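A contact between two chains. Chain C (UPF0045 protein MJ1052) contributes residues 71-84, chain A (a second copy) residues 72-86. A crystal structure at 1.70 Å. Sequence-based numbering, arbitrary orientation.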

# COMPACT_ATOMS: atom_id res chain seq x y z
N VAL C 71 -1.82 -21.89 -3.61
CA VAL C 71 -2.26 -21.65 -2.24
C VAL C 71 -3.75 -21.34 -2.15
O VAL C 71 -4.42 -21.23 -3.17
CB VAL C 71 -1.46 -20.50 -1.60
CG1 VAL C 71 0.03 -20.82 -1.64
CG2 VAL C 71 -1.74 -19.20 -2.34
N ASP C 72 -4.25 -21.20 -0.93
CA ASP C 72 -5.67 -20.92 -0.71
C ASP C 72 -6.05 -19.45 -0.75
O ASP C 72 -7.18 -19.11 -1.08
CB ASP C 72 -6.13 -21.50 0.63
CG ASP C 72 -6.15 -23.02 0.65
OD1 ASP C 72 -6.65 -23.61 -0.33
OD2 ASP C 72 -5.67 -23.60 1.64
N ARG C 73 -5.11 -18.58 -0.40
CA ARG C 73 -5.40 -17.15 -0.37
C ARG C 73 -4.19 -16.31 -0.74
O ARG C 73 -3.06 -16.62 -0.38
CB ARG C 73 -5.91 -16.77 1.02
CG ARG C 73 -6.33 -15.32 1.17
CD ARG C 73 -6.97 -15.12 2.54
NE ARG C 73 -7.34 -13.73 2.78
CZ ARG C 73 -7.87 -13.29 3.92
NH1 ARG C 73 -8.09 -14.14 4.92
NH2 ARG C 73 -8.17 -12.01 4.07
N VAL C 74 -4.44 -15.23 -1.46
CA VAL C 74 -3.38 -14.33 -1.88
C VAL C 74 -3.85 -12.88 -1.79
O VAL C 74 -4.98 -12.57 -2.12
CB VAL C 74 -2.96 -14.61 -3.35
CG1 VAL C 74 -1.78 -13.71 -3.73
CG2 VAL C 74 -2.59 -16.07 -3.53
N VAL C 75 -2.96 -12.02 -1.29
CA VAL C 75 -3.26 -10.59 -1.19
C VAL C 75 -2.21 -9.91 -2.07
O VAL C 75 -1.02 -9.91 -1.75
CB VAL C 75 -3.13 -10.07 0.25
CG1 VAL C 75 -3.37 -8.56 0.28
CG2 VAL C 75 -4.12 -10.77 1.15
N SER C 76 -2.66 -9.35 -3.18
CA SER C 76 -1.76 -8.69 -4.12
C SER C 76 -2.02 -7.20 -4.19
O SER C 76 -3.16 -6.76 -4.13
CB SER C 76 -1.92 -9.32 -5.50
OG SER C 76 -1.75 -10.72 -5.41
N SER C 77 -0.94 -6.44 -4.34
CA SER C 77 -1.02 -4.99 -4.42
C SER C 77 -0.40 -4.46 -5.71
O SER C 77 0.66 -4.92 -6.13
CB SER C 77 -0.28 -4.36 -3.23
OG SER C 77 -0.82 -4.82 -2.00
N LEU C 78 -1.06 -3.48 -6.31
CA LEU C 78 -0.58 -2.85 -7.54
C LEU C 78 -0.68 -1.34 -7.34
O LEU C 78 -1.76 -0.83 -7.03
CB LEU C 78 -1.43 -3.26 -8.74
CG LEU C 78 -1.26 -2.46 -10.05
CD1 LEU C 78 0.17 -2.57 -10.54
CD2 LEU C 78 -2.23 -2.96 -11.10
N LYS C 79 0.43 -0.64 -7.49
CA LYS C 79 0.44 0.80 -7.35
C LYS C 79 0.91 1.38 -8.68
O LYS C 79 1.98 1.01 -9.17
CB LYS C 79 1.37 1.23 -6.22
CG LYS C 79 1.41 2.73 -5.98
CD LYS C 79 2.34 3.08 -4.82
CE LYS C 79 1.78 2.60 -3.50
NZ LYS C 79 2.76 2.82 -2.38
N ILE C 80 0.11 2.27 -9.26
CA ILE C 80 0.43 2.90 -10.53
C ILE C 80 0.78 4.37 -10.34
O ILE C 80 0.08 5.09 -9.63
CB ILE C 80 -0.77 2.82 -11.51
CG1 ILE C 80 -1.12 1.36 -11.78
CG2 ILE C 80 -0.46 3.56 -12.80
CD1 ILE C 80 -0.02 0.59 -12.45
N ASP C 81 1.88 4.80 -10.95
CA ASP C 81 2.30 6.20 -10.87
C ASP C 81 2.39 6.66 -12.32
O ASP C 81 3.27 6.21 -13.06
CB ASP C 81 3.67 6.30 -10.19
CG ASP C 81 4.07 7.73 -9.88
OD1 ASP C 81 3.55 8.67 -10.52
OD2 ASP C 81 4.93 7.91 -8.98
N GLU C 82 1.49 7.53 -12.74
CA GLU C 82 1.48 8.01 -14.12
C GLU C 82 1.36 9.52 -14.21
O GLU C 82 0.57 10.13 -13.49
CB GLU C 82 0.32 7.36 -14.89
CG GLU C 82 0.13 7.88 -16.32
CD GLU C 82 -0.98 7.17 -17.08
OE1 GLU C 82 -1.86 6.56 -16.44
OE2 GLU C 82 -0.99 7.25 -18.33
N ARG C 83 2.16 10.12 -15.09
CA ARG C 83 2.12 11.56 -15.29
C ARG C 83 2.14 11.85 -16.78
O ARG C 83 2.63 11.04 -17.57
CB ARG C 83 3.30 12.25 -14.59
CG ARG C 83 4.69 11.89 -15.11
CD ARG C 83 5.77 12.36 -14.14
NE ARG C 83 5.77 13.82 -13.96
CZ ARG C 83 6.56 14.47 -13.11
NH1 ARG C 83 7.42 13.80 -12.34
NH2 ARG C 83 6.51 15.78 -13.03
N LYS C 84 1.59 12.99 -17.17
CA LYS C 84 1.51 13.38 -18.58
C LYS C 84 2.48 14.48 -18.97
O LYS C 84 2.55 14.86 -20.14
CB LYS C 84 0.08 13.83 -18.91
CG LYS C 84 -0.37 15.05 -18.13
CD LYS C 84 -1.80 15.48 -18.47
CE LYS C 84 -2.81 14.40 -18.12
NZ LYS C 84 -4.21 14.87 -18.35
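Chain A (72-86) DRVVSSLKIDERKDK

The same strand of two copies pairs with itself, and L78(C) sits directly across from L78(A). Their backbones exchange two hydrogen bonds, L78(C) N to L78(A) O and L78(A) N to L78(C) O, both 2.8 Å. Chain A is extended from R73(A) to R83(A), with beta phi/psi values throughout. It runs antiparallel to strand 73-83 of chain C; the strand axes make 169° between their N-to-C directions and come within 4.6 Å of each other.

In this register paired residue numbers sum to 156. S76(C) therefore faces I80(A), with CA atoms 5.2 Å apart, and V74(C) faces E82(A) at 5.6 Å between CA atoms. These are hydrogen-bonded pairs: I80(A) N lies 2.7 Å from S76(C) O, and V74(C) N lies 2.9 Å from E82(A) O. The ladder continues to K84(A) N, 2.8 Å from D72(C) O.

The intervening pairs are non-hydrogen-bonded and closer. S77(C) CA is 4.3 Å from K79(A) CA, and R73(C) CA is 4.0 Å from R83(A) CA. The side chains of these pairs lie on one sheet face with V75(A) and D81(A); those of L78(A), I80(A) and E82(A) lie on the opposite face. On the former, D81(A) takes a two-pronged salt bridge from R73(C): NE to OD1 is 2.9 Å, and NH2 to OD2 is 2.7 Å. R73(A) NH2 and D81(C) OD2 repeat it at 2.8 Å.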

# COMPACT_ATOMS: atom_id res chain seq x y z
N ASP A 72 -1.86 16.51 -13.83
CA ASP A 72 -0.67 16.01 -14.53
C ASP A 72 -0.13 14.69 -14.02
O ASP A 72 0.58 13.99 -14.74
CB ASP A 72 0.47 17.03 -14.48
CG ASP A 72 0.21 18.27 -15.32
OD1 ASP A 72 -0.45 18.15 -16.37
OD2 ASP A 72 0.68 19.36 -14.92
N ARG A 73 -0.46 14.32 -12.78
CA ARG A 73 0.06 13.08 -12.22
C ARG A 73 -0.87 12.48 -11.19
O ARG A 73 -1.47 13.19 -10.39
CB ARG A 73 1.42 13.35 -11.58
CG ARG A 73 2.12 12.13 -10.99
CD ARG A 73 3.49 12.53 -10.48
NE ARG A 73 4.20 11.43 -9.85
CZ ARG A 73 5.36 11.56 -9.21
NH1 ARG A 73 5.94 12.75 -9.12
NH2 ARG A 73 5.93 10.50 -8.65
N VAL A 74 -0.98 11.15 -11.22
CA VAL A 74 -1.84 10.43 -10.30
C VAL A 74 -1.15 9.15 -9.81
O VAL A 74 -0.55 8.43 -10.61
CB VAL A 74 -3.16 10.00 -10.98
CG1 VAL A 74 -4.02 9.20 -10.01
CG2 VAL A 74 -3.90 11.22 -11.48
N VAL A 75 -1.22 8.89 -8.51
CA VAL A 75 -0.66 7.67 -7.94
C VAL A 75 -1.87 6.87 -7.45
O VAL A 75 -2.56 7.28 -6.51
CB VAL A 75 0.28 7.95 -6.76
CG1 VAL A 75 0.80 6.63 -6.17
CG2 VAL A 75 1.47 8.78 -7.24
N SER A 76 -2.15 5.75 -8.10
CA SER A 76 -3.31 4.93 -7.75
C SER A 76 -2.93 3.57 -7.21
O SER A 76 -2.01 2.92 -7.71
CB SER A 76 -4.22 4.78 -8.97
OG SER A 76 -4.67 6.05 -9.40
N SER A 77 -3.65 3.12 -6.18
CA SER A 77 -3.36 1.84 -5.55
C SER A 77 -4.55 0.88 -5.60
O SER A 77 -5.68 1.27 -5.33
CB SER A 77 -2.96 2.06 -4.08
OG SER A 77 -1.85 2.94 -3.96
N LEU A 78 -4.26 -0.38 -5.95
CA LEU A 78 -5.27 -1.43 -6.01
C LEU A 78 -4.77 -2.61 -5.19
O LEU A 78 -3.64 -3.07 -5.39
CB LEU A 78 -5.51 -1.89 -7.46
CG LEU A 78 -6.36 -3.16 -7.66
CD1 LEU A 78 -7.78 -2.93 -7.15
CD2 LEU A 78 -6.38 -3.54 -9.14
N LYS A 79 -5.58 -3.09 -4.26
CA LYS A 79 -5.18 -4.24 -3.46
C LYS A 79 -6.27 -5.28 -3.64
O LYS A 79 -7.45 -4.98 -3.48
CB LYS A 79 -5.05 -3.86 -1.99
CG LYS A 79 -4.60 -5.02 -1.12
CD LYS A 79 -4.36 -4.58 0.32
CE LYS A 79 -3.18 -3.63 0.44
NZ LYS A 79 -3.06 -3.12 1.83
N ILE A 80 -5.87 -6.50 -3.98
CA ILE A 80 -6.81 -7.60 -4.18
C ILE A 80 -6.62 -8.66 -3.11
O ILE A 80 -5.49 -9.03 -2.79
CB ILE A 80 -6.60 -8.28 -5.55
CG1 ILE A 80 -6.77 -7.27 -6.68
CG2 ILE A 80 -7.57 -9.44 -5.71
CD1 ILE A 80 -8.10 -6.57 -6.69
N ASP A 81 -7.73 -9.15 -2.57
CA ASP A 81 -7.70 -10.20 -1.56
C ASP A 81 -8.59 -11.30 -2.11
O ASP A 81 -9.81 -11.14 -2.18
CB ASP A 81 -8.27 -9.68 -0.23
CG ASP A 81 -8.05 -10.65 0.92
OD1 ASP A 81 -7.97 -11.87 0.67
OD2 ASP A 81 -7.96 -10.19 2.08
N GLU A 82 -7.98 -12.41 -2.52
CA GLU A 82 -8.75 -13.52 -3.08
C GLU A 82 -8.40 -14.85 -2.44
O GLU A 82 -7.23 -15.16 -2.22
CB GLU A 82 -8.51 -13.61 -4.60
CG GLU A 82 -9.07 -14.88 -5.24
CD GLU A 82 -8.99 -14.85 -6.76
OE1 GLU A 82 -8.05 -14.24 -7.29
OE2 GLU A 82 -9.87 -15.46 -7.41
N ARG A 83 -9.42 -15.63 -2.13
CA ARG A 83 -9.21 -16.94 -1.53
C ARG A 83 -10.11 -17.95 -2.24
O ARG A 83 -11.15 -17.58 -2.80
CB ARG A 83 -9.51 -16.90 -0.02
CG ARG A 83 -10.95 -16.61 0.35
CD ARG A 83 -11.08 -16.37 1.85
NE ARG A 83 -10.59 -17.50 2.65
CZ ARG A 83 -10.50 -17.49 3.97
NH1 ARG A 83 -10.86 -16.41 4.65
NH2 ARG A 83 -10.05 -18.56 4.62
N LYS A 84 -9.72 -19.22 -2.21
CA LYS A 84 -10.48 -20.27 -2.88
C LYS A 84 -11.19 -21.21 -1.91
O LYS A 84 -12.03 -22.01 -2.31
CB LYS A 84 -9.55 -21.07 -3.79
CG LYS A 84 -8.53 -21.90 -3.03
CD LYS A 84 -7.18 -21.92 -3.72
CE LYS A 84 -7.22 -22.63 -5.06
NZ LYS A 84 -5.85 -22.72 -5.63
N ASP A 85 -10.84 -21.11 -0.62
CA ASP A 85 -11.44 -21.98 0.39
C ASP A 85 -12.73 -21.42 0.98
O ASP A 85 -13.48 -22.14 1.64
CB ASP A 85 -10.43 -22.25 1.51
CG ASP A 85 -10.10 -21.00 2.31
OD1 ASP A 85 -9.68 -19.99 1.69
OD2 ASP A 85 -10.27 -21.02 3.54
N LYS A 86 -12.98 -20.14 0.77
CA LYS A 86 -14.18 -19.50 1.29
C LYS A 86 -14.70 -18.42 0.35
O LYS A 86 -14.01 -18.00 -0.58
CB LYS A 86 -13.91 -18.89 2.67
CG LYS A 86 -13.53 -19.89 3.74
CD LYS A 86 -13.26 -19.20 5.07
CE LYS A 86 -12.82 -20.19 6.13
NZ LYS A 86 -12.48 -19.51 7.41